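Local coordinates for protein phosphoribosylaminoimidazole-succinocarboxamide synthase (Saccharomyces cerevisiae, PDB 2CNQ) that catalyses the ATP-dependent joining of L-aspartate to carboxyaminoimidazole ribotide, giving SAICAR, in de novo purine biosynthesis, at residues Lys59-Trp64 and Tyr296-Thr300; Trp64-Leu68 and Leu231-Leu236; Lys149-Glu153 and Tyr249-Gln255. All coordinates share one frame; numbering follows the deposited sequence.

Contact 1. Residues Lys59-Trp64 and Tyr296-Thr300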
# COMPACT_ATOMS: atom_id res chain seq x y z
N LYS A 59 -1.66 -11.11 1.22
CA LYS A 59 -0.58 -12.03 0.95
C LYS A 59 0.66 -11.32 0.49
O LYS A 59 1.75 -11.66 0.85
CB LYS A 59 -1.05 -13.01 -0.10
CG LYS A 59 -2.22 -13.88 0.32
CD LYS A 59 -2.00 -14.74 1.57
CE LYS A 59 -3.33 -15.39 1.97
NZ LYS A 59 -3.15 -16.50 2.96
N LEU A 60 0.49 -10.32 -0.33
CA LEU A 60 1.64 -9.60 -0.82
C LEU A 60 2.28 -8.83 0.31
O LEU A 60 3.47 -8.80 0.43
CB LEU A 60 1.24 -8.72 -1.97
CG LEU A 60 2.39 -8.06 -2.70
CD1 LEU A 60 3.49 -9.00 -3.07
CD2 LEU A 60 1.83 -7.41 -3.92
N SER A 61 1.46 -8.23 1.14
CA SER A 61 2.02 -7.59 2.31
C SER A 61 2.81 -8.56 3.11
O SER A 61 3.89 -8.25 3.56
CB SER A 61 0.93 -7.04 3.18
OG SER A 61 0.31 -5.92 2.61
N GLU A 62 2.26 -9.73 3.35
CA GLU A 62 2.97 -10.72 4.12
C GLU A 62 4.28 -11.07 3.51
O GLU A 62 5.27 -11.23 4.19
CB GLU A 62 2.13 -11.95 4.32
CG GLU A 62 0.94 -11.72 5.22
CD GLU A 62 0.19 -12.95 5.39
OE1 GLU A 62 0.50 -13.69 6.34
OE2 GLU A 62 -0.64 -13.22 4.54
N PHE A 63 4.30 -11.18 2.19
CA PHE A 63 5.53 -11.47 1.51
C PHE A 63 6.57 -10.43 1.83
O PHE A 63 7.70 -10.73 2.14
CB PHE A 63 5.29 -11.53 0.02
CG PHE A 63 6.55 -11.55 -0.75
CD1 PHE A 63 7.08 -10.39 -1.22
CD2 PHE A 63 7.23 -12.73 -0.97
CE1 PHE A 63 8.28 -10.38 -1.89
CE2 PHE A 63 8.41 -12.72 -1.63
CZ PHE A 63 8.94 -11.54 -2.07
N TRP A 64 6.17 -9.16 1.74
CA TRP A 64 7.12 -8.11 1.97
C TRP A 64 7.48 -7.99 3.42
O TRP A 64 8.62 -7.67 3.73
CB TRP A 64 6.62 -6.81 1.45
CG TRP A 64 6.52 -6.75 -0.01
CD1 TRP A 64 5.38 -6.64 -0.70
CD2 TRP A 64 7.58 -6.73 -0.96
NE1 TRP A 64 5.65 -6.57 -2.04
CE2 TRP A 64 7.00 -6.59 -2.21
CE3 TRP A 64 8.96 -6.82 -0.87
CZ2 TRP A 64 7.74 -6.46 -3.36
CZ3 TRP A 64 9.69 -6.72 -2.02
CH2 TRP A 64 9.09 -6.55 -3.24
N TYR A 296 1.71 -9.44 -8.27
CA TYR A 296 1.89 -10.36 -7.19
C TYR A 296 2.76 -11.50 -7.60
O TYR A 296 3.67 -11.87 -6.91
CB TYR A 296 0.53 -10.87 -6.73
CG TYR A 296 0.64 -11.97 -5.75
CD1 TYR A 296 0.69 -13.29 -6.16
CD2 TYR A 296 0.75 -11.71 -4.41
CE1 TYR A 296 0.83 -14.30 -5.26
CE2 TYR A 296 0.90 -12.72 -3.51
CZ TYR A 296 0.95 -14.00 -3.94
OH TYR A 296 1.11 -14.99 -3.02
N GLU A 297 2.45 -12.12 -8.70
CA GLU A 297 3.20 -13.30 -9.11
C GLU A 297 4.62 -12.95 -9.41
O GLU A 297 5.51 -13.68 -9.04
CB GLU A 297 2.52 -13.92 -10.31
CG GLU A 297 1.21 -14.54 -9.94
CD GLU A 297 0.60 -15.38 -11.01
OE1 GLU A 297 -0.11 -16.33 -10.66
OE2 GLU A 297 0.81 -15.09 -12.19
N THR A 298 4.85 -11.84 -10.09
CA THR A 298 6.19 -11.51 -10.45
C THR A 298 7.00 -11.15 -9.25
O THR A 298 8.13 -11.56 -9.09
CB THR A 298 6.22 -10.44 -11.45
OG1 THR A 298 5.47 -10.89 -12.57
CG2 THR A 298 7.59 -10.14 -11.95
N LEU A 299 6.42 -10.35 -8.37
CA LEU A 299 7.15 -9.92 -7.21
C LEU A 299 7.45 -11.04 -6.29
O LEU A 299 8.51 -11.06 -5.71
CB LEU A 299 6.35 -8.86 -6.49
CG LEU A 299 6.28 -7.56 -7.25
CD1 LEU A 299 5.24 -6.67 -6.64
CD2 LEU A 299 7.63 -6.89 -7.33
N THR A 300 6.50 -11.92 -6.06
CA THR A 300 6.69 -12.98 -5.09
C THR A 300 7.34 -14.17 -5.68
O THR A 300 7.87 -14.97 -4.95
CB THR A 300 5.39 -13.43 -4.47
OG1 THR A 300 4.56 -14.04 -5.45
CG2 THR A 300 4.66 -12.32 -3.80
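Thr300 presses its methyl CG2 into a hollow between Leu60 and Phe63, one bump in the helix-helix packing of 53-67 against 282-300. The short segments 59-64 and 296-300 run 14° apart in the same direction, and their axes approach to 10.7 Å. On one wall of the hollow, Thr300 CG2 lies 3.6 Å from Leu60 CD1. The other wall is the Phe63 ring, one face of which receives the methyl off-centre, with CG2 4.0 Å from the ring centroid in a CH-pi contact. A chi1 of 66° turns the hydroxyl back to its own helix, where Thr300 OG1 bonds to Tyr296 O at 2.8 Å; the methyl is left facing across. Tyr296 O is thus gripped from opposite faces of its carbonyl plane, by OG1 and by Thr300 N.

At Tyr296, one turn before Thr300, Leu60 slides past the ring in the opposite sense, and Leu60 CB sits at the ring edge, 3.9 Å from Tyr296 CD2. Lys59 contributes only the root of its chain before its amine leaves for a salt bridge with Asp104. On the buried side the Leu299 fork meets the indole edge at nearly a right angle, with CD2 4.0 Å from Trp64 CZ2; Ala206 and Ile211 also pack on Leu299. Phe63 CZ stops 3.7 Å from Leu299 O, the carbonyl that accepts a hydrogen bond from Tyr205 OH.

Contact 2. Residues Trp64-Leu68 and Leu231-Leu236. With ADP (adenosine-5'-diphosphate), chain B.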
# COMPACT_ATOMS: atom_id res chain seq x y z
N TRP A 64 6.17 -9.16 1.74
CA TRP A 64 7.12 -8.11 1.97
C TRP A 64 7.48 -7.99 3.42
O TRP A 64 8.62 -7.67 3.73
CB TRP A 64 6.62 -6.81 1.45
CG TRP A 64 6.52 -6.75 -0.01
CD1 TRP A 64 5.38 -6.64 -0.70
CD2 TRP A 64 7.58 -6.73 -0.96
NE1 TRP A 64 5.65 -6.57 -2.04
CE2 TRP A 64 7.00 -6.59 -2.21
CE3 TRP A 64 8.96 -6.82 -0.87
CZ2 TRP A 64 7.74 -6.46 -3.36
CZ3 TRP A 64 9.69 -6.72 -2.02
CH2 TRP A 64 9.09 -6.55 -3.24
N PHE A 65 6.54 -8.20 4.32
CA PHE A 65 6.89 -8.16 5.72
C PHE A 65 7.97 -9.17 6.00
O PHE A 65 8.89 -8.89 6.74
CB PHE A 65 5.69 -8.44 6.59
CG PHE A 65 4.76 -7.28 6.74
CD1 PHE A 65 5.22 -6.08 7.21
CD2 PHE A 65 3.41 -7.42 6.50
CE1 PHE A 65 4.36 -5.04 7.40
CE2 PHE A 65 2.56 -6.38 6.68
CZ PHE A 65 3.04 -5.19 7.11
N LYS A 66 7.85 -10.33 5.40
CA LYS A 66 8.81 -11.37 5.60
C LYS A 66 10.11 -11.00 4.94
O LYS A 66 11.18 -11.24 5.49
CB LYS A 66 8.24 -12.65 5.05
CG LYS A 66 9.17 -13.83 5.21
CD LYS A 66 8.58 -15.10 4.67
CE LYS A 66 7.33 -15.54 5.40
NZ LYS A 66 7.49 -15.73 6.87
N PHE A 67 10.05 -10.45 3.73
CA PHE A 67 11.24 -10.05 3.01
C PHE A 67 12.03 -9.02 3.79
O PHE A 67 13.25 -9.00 3.76
CB PHE A 67 10.82 -9.49 1.68
CG PHE A 67 11.94 -9.06 0.82
CD1 PHE A 67 12.72 -9.96 0.15
CD2 PHE A 67 12.20 -7.74 0.63
CE1 PHE A 67 13.74 -9.51 -0.66
CE2 PHE A 67 13.20 -7.30 -0.17
CZ PHE A 67 13.97 -8.18 -0.81
N LEU A 68 11.31 -8.16 4.48
CA LEU A 68 11.89 -7.07 5.22
C LEU A 68 12.00 -7.37 6.69
O LEU A 68 12.24 -6.48 7.46
CB LEU A 68 11.05 -5.83 5.02
CG LEU A 68 11.04 -5.36 3.61
CD1 LEU A 68 10.09 -4.20 3.50
CD2 LEU A 68 12.40 -4.98 3.10
N LEU A 231 6.89 -1.06 10.59
CA LEU A 231 6.22 -1.10 9.32
C LEU A 231 4.83 -1.63 9.56
O LEU A 231 4.66 -2.71 10.09
CB LEU A 231 7.01 -1.99 8.40
CG LEU A 231 6.57 -1.96 6.95
CD1 LEU A 231 6.72 -0.62 6.34
CD2 LEU A 231 7.39 -2.97 6.20
N VAL A 232 3.85 -0.84 9.19
CA VAL A 232 2.47 -1.18 9.46
C VAL A 232 1.70 -1.22 8.16
O VAL A 232 2.26 -1.21 7.08
CB VAL A 232 1.84 -0.23 10.48
CG1 VAL A 232 2.66 -0.22 11.74
CG2 VAL A 232 1.68 1.14 9.93
N ASP A 233 0.41 -1.33 8.26
CA ASP A 233 -0.46 -1.23 7.12
C ASP A 233 -0.14 -2.32 6.11
O ASP A 233 0.03 -3.45 6.50
CB ASP A 233 -0.46 0.17 6.56
CG ASP A 233 -1.63 0.44 5.70
OD1 ASP A 233 -2.74 0.53 6.24
OD2 ASP A 233 -1.41 0.60 4.48
N GLU A 234 -0.19 -1.95 4.86
CA GLU A 234 0.17 -2.82 3.79
C GLU A 234 1.49 -2.38 3.22
O GLU A 234 1.90 -1.25 3.36
CB GLU A 234 -0.89 -2.83 2.71
CG GLU A 234 -0.93 -1.57 1.91
CD GLU A 234 -2.01 -1.56 0.88
OE1 GLU A 234 -2.49 -0.44 0.60
OE2 GLU A 234 -2.35 -2.61 0.35
N VAL A 235 2.13 -3.30 2.56
CA VAL A 235 3.47 -3.08 2.08
C VAL A 235 3.54 -3.53 0.65
O VAL A 235 3.29 -4.68 0.36
CB VAL A 235 4.48 -3.83 2.92
CG1 VAL A 235 5.85 -3.52 2.40
CG2 VAL A 235 4.34 -3.48 4.36
N LEU A 236 3.93 -2.61 -0.19
CA LEU A 236 4.30 -2.88 -1.57
C LEU A 236 3.26 -3.74 -2.23
O LEU A 236 3.54 -4.74 -2.86
CB LEU A 236 5.69 -3.44 -1.64
CG LEU A 236 6.73 -2.37 -1.45
CD1 LEU A 236 8.03 -2.96 -1.00
CD2 LEU A 236 6.92 -1.60 -2.74
PB ADP B . -7.26 4.02 4.18
O1B ADP B . -6.13 3.75 3.30
O2B ADP B . -7.02 5.15 5.08
O3B ADP B . -8.57 4.20 3.57
PA ADP B . -7.25 1.24 4.81
O1A ADP B . -5.98 0.98 4.13
O2A ADP B . -8.49 0.75 4.22
O3A ADP B . -7.40 2.77 5.14
O5' ADP B . -7.22 0.66 6.27
C5' ADP B . -6.07 0.59 7.09
C4' ADP B . -6.18 1.61 8.18
O4' ADP B . -5.50 1.06 9.31
C3' ADP B . -5.47 2.90 7.88
O3' ADP B . -6.03 3.94 8.64
C2' ADP B . -4.09 2.63 8.42
O2' ADP B . -3.35 3.79 8.67
C1' ADP B . -4.42 1.90 9.66
N9 ADP B . -3.39 1.06 10.20
C8 ADP B . -2.53 0.30 9.51
N7 ADP B . -1.78 -0.44 10.28
C5 ADP B . -2.17 -0.14 11.53
C6 ADP B . -1.80 -0.60 12.81
N6 ADP B . -0.88 -1.52 12.97
N1 ADP B . -2.36 -0.04 13.88
C2 ADP B . -3.32 0.87 13.71
N3 ADP B . -3.80 1.31 12.57
C4 ADP B . -3.22 0.80 11.48
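Trp64 turns one indole face to Leu236 and Phe65 turns one ring face to Val235, so two neighbouring aromatics at the end of helix 53-67 pack on strand 228-245 where its regular course is interrupted beside the ADP site. The Leu236 contact is tight: CB is 3.3 Å from the centroid of the five-membered ring of Trp64, a CH-pi approach close to the ring normal. At the indole edge, near its plane, lies Phe67 CD2. Over the Phe65 face, Val235 CG2 is 3.8 Å from the ring centroid, while the ring's edge receives backbone oxygens, Asp233 O lying 3.5 Å from Phe65 CZ.

Val235 serves both aromatics by splitting its branches. With CG1 anti to the backbone N (chi1 -178°), that methyl points at the root of the indole, Val235 CG1 to Trp64 CB being 3.5 Å, and CG2 is left for Phe65. Leu68 adds an apolar touch nearly at right angles, its CD1 4.0 Å from Leu231 CD2. The polar bond across the contact is bent and weak: Trp64 NE1 reaches Leu236 O at 2.9 Å with an angle of 120°, the carbonyl oxygen lying well off the N-H direction.

The chain segment packed on these aromatics also contacts the nucleotide. The CB atoms of Val232 and Asp233 point away from the helix segment, and both side chains touch the ADP. Asp233 OD2 forms a salt bridge with Lys217, and the side chain lies near a bound magnesium ion. Asp233 N gives the adenine a weak hydrogen bond, 3.1 Å to ADP N7 at 132°, and Val232 CB packs 3.6 Å from that same N7.

Contact 3. Residues Lys149-Glu153 and Tyr249-Gln255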
# COMPACT_ATOMS: atom_id res chain seq x y z
N LYS A 149 13.12 12.92 -17.51
CA LYS A 149 12.02 12.61 -18.36
C LYS A 149 11.01 11.80 -17.61
O LYS A 149 11.30 11.22 -16.58
CB LYS A 149 12.52 11.91 -19.59
CG LYS A 149 13.44 12.78 -20.45
CD LYS A 149 12.77 14.05 -20.93
CE LYS A 149 13.70 14.81 -21.86
NZ LYS A 149 13.10 16.06 -22.36
N GLU A 150 9.79 11.75 -18.12
CA GLU A 150 8.75 11.07 -17.40
C GLU A 150 9.13 9.66 -17.15
O GLU A 150 9.61 8.98 -18.02
CB GLU A 150 7.45 11.11 -18.16
CG GLU A 150 6.32 10.61 -17.32
CD GLU A 150 5.05 10.42 -18.04
OE1 GLU A 150 4.20 9.73 -17.47
OE2 GLU A 150 4.88 10.95 -19.15
N SER A 151 8.93 9.24 -15.92
CA SER A 151 9.23 7.90 -15.49
C SER A 151 10.67 7.64 -15.27
O SER A 151 11.00 6.53 -14.95
CB SER A 151 8.67 6.82 -16.41
OG SER A 151 7.33 7.08 -16.70
N GLN A 152 11.53 8.63 -15.43
CA GLN A 152 12.93 8.43 -15.24
C GLN A 152 13.20 8.13 -13.79
O GLN A 152 12.55 8.63 -12.88
CB GLN A 152 13.69 9.63 -15.69
CG GLN A 152 15.18 9.46 -15.67
CD GLN A 152 15.88 10.53 -16.43
OE1 GLN A 152 15.28 11.22 -17.24
NE2 GLN A 152 17.16 10.69 -16.17
N GLU A 153 14.23 7.35 -13.59
CA GLU A 153 14.71 7.07 -12.29
C GLU A 153 15.34 8.29 -11.69
O GLU A 153 16.12 8.97 -12.35
CB GLU A 153 15.73 5.94 -12.38
CG GLU A 153 16.14 5.36 -11.05
CD GLU A 153 16.78 3.99 -11.17
OE1 GLU A 153 16.75 3.25 -10.17
OE2 GLU A 153 17.29 3.65 -12.25
N TYR A 249 9.66 -0.84 -19.88
CA TYR A 249 9.94 0.47 -19.40
C TYR A 249 10.61 1.31 -20.46
O TYR A 249 11.53 0.89 -21.11
CB TYR A 249 10.83 0.33 -18.21
CG TYR A 249 11.32 1.60 -17.64
CD1 TYR A 249 10.50 2.45 -16.96
CD2 TYR A 249 12.65 1.93 -17.76
CE1 TYR A 249 10.99 3.59 -16.42
CE2 TYR A 249 13.15 3.06 -17.20
CZ TYR A 249 12.32 3.90 -16.53
OH TYR A 249 12.86 5.02 -15.97
N LYS A 250 10.11 2.53 -20.60
CA LYS A 250 10.67 3.46 -21.52
C LYS A 250 10.49 4.82 -20.94
O LYS A 250 9.39 5.26 -20.72
CB LYS A 250 9.96 3.39 -22.85
CG LYS A 250 10.60 4.32 -23.86
CD LYS A 250 10.02 4.16 -25.22
CE LYS A 250 10.72 5.06 -26.20
NZ LYS A 250 10.20 4.86 -27.56
N VAL A 251 11.58 5.50 -20.73
CA VAL A 251 11.51 6.80 -20.16
C VAL A 251 10.91 7.73 -21.16
O VAL A 251 10.99 7.53 -22.36
CB VAL A 251 12.83 7.41 -19.69
CG1 VAL A 251 13.30 6.72 -18.44
CG2 VAL A 251 13.89 7.45 -20.82
N GLY A 252 10.31 8.78 -20.64
CA GLY A 252 9.75 9.82 -21.46
C GLY A 252 8.29 9.62 -21.78
O GLY A 252 7.74 10.33 -22.60
N GLU A 253 7.67 8.65 -21.13
CA GLU A 253 6.27 8.38 -21.36
C GLU A 253 5.77 7.67 -20.14
O GLU A 253 6.51 7.35 -19.24
CB GLU A 253 6.07 7.54 -22.59
CG GLU A 253 6.74 6.21 -22.47
CD GLU A 253 6.77 5.47 -23.74
OE1 GLU A 253 7.08 6.09 -24.78
OE2 GLU A 253 6.51 4.27 -23.72
N SER A 254 4.47 7.43 -20.12
CA SER A 254 3.90 6.66 -19.05
C SER A 254 4.08 5.19 -19.33
O SER A 254 4.31 4.76 -20.43
CB SER A 254 2.45 6.99 -18.89
OG SER A 254 1.75 6.64 -20.05
N GLN A 255 4.02 4.42 -18.26
CA GLN A 255 4.26 3.02 -18.32
C GLN A 255 2.99 2.25 -18.19
O GLN A 255 2.03 2.69 -17.62
CB GLN A 255 5.19 2.62 -17.19
CG GLN A 255 6.45 3.43 -17.10
CD GLN A 255 7.19 3.50 -18.39
OE1 GLN A 255 7.51 2.49 -18.98
NE2 GLN A 255 7.45 4.68 -18.87
O HOH W 1 6.21 12.66 -20.76
O HOH W 2 15.35 5.84 -15.79
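A type II beta turn, Lys149 to Gln152, docks against the irregular loop 249-255 that follows strand 228-245, and Ser151 and Glu150 supply most of its grip. Besides the turn's own bond from Gln152 N to Lys149 O, Lys149 N donates to Gln152 OE1 at 2.8 Å. Across the contact, Gly252 N reaches Glu150 O at 2.7 Å, almost straight (163°) and in the carbonyl plane. Ser151 is held at both ends. Its hydroxyl donates to Glu253 O, with OG 2.7 Å away, and its carbonyl accepts from Tyr249, whose OH lies 2.6 Å from Ser151 O but 36° out of the carbonyl plane. That phenol also accepts from a water that in turn accepts a hydrogen bond from Glu153 N, so the end of the ring is tied to the other segment twice.

Apolar contact is slight: Val251 CG1 rests 3.6 Å from Gln152 CA. Glu150, its chain extended, lays its carboxylate alongside the backbone of Glu253 and Ser254, and a water joins Glu150 OE2 to Gly252 O, the second leg weak.

Gln255 braces the loop from within. Its amide closes on Lys250 in both directions, OE1 accepting from Lys250 N at 3.1 Å and NE2 donating to Lys250 O at 2.7 Å. A leucine in its place would probably leave both backbone groups of Lys250 without these mates and free the loop that presents Tyr249 and Glu253 to Ser151.

Backbone carbonyls accept all three direct hydrogen bonds between the segments, which suggests that the fit probably depends more on the loops keeping their shapes than on apolar burial.

In the fold
Contacts 1 and 2 belong together: both use helix 53-67, share Trp64, have centres 9 Å apart and touch directly, with a probable hydrogen bond between Ser61 OG and Val235 N. Contact 2 is wholly buried and sets aromatic faces on aliphatic branches beside a nucleotide. Contact 1 is only partly buried, lies between two helices and has no hydrogen bond across it. Contact 3 stands apart at the surface, its centre 24 Å from that of contact 1 and 26 Å from that of contact 2, and joins loops by polar bonds and waters. Strand 228-245 still relates the last two: contact 2 uses it, and loop 249-255 follows it.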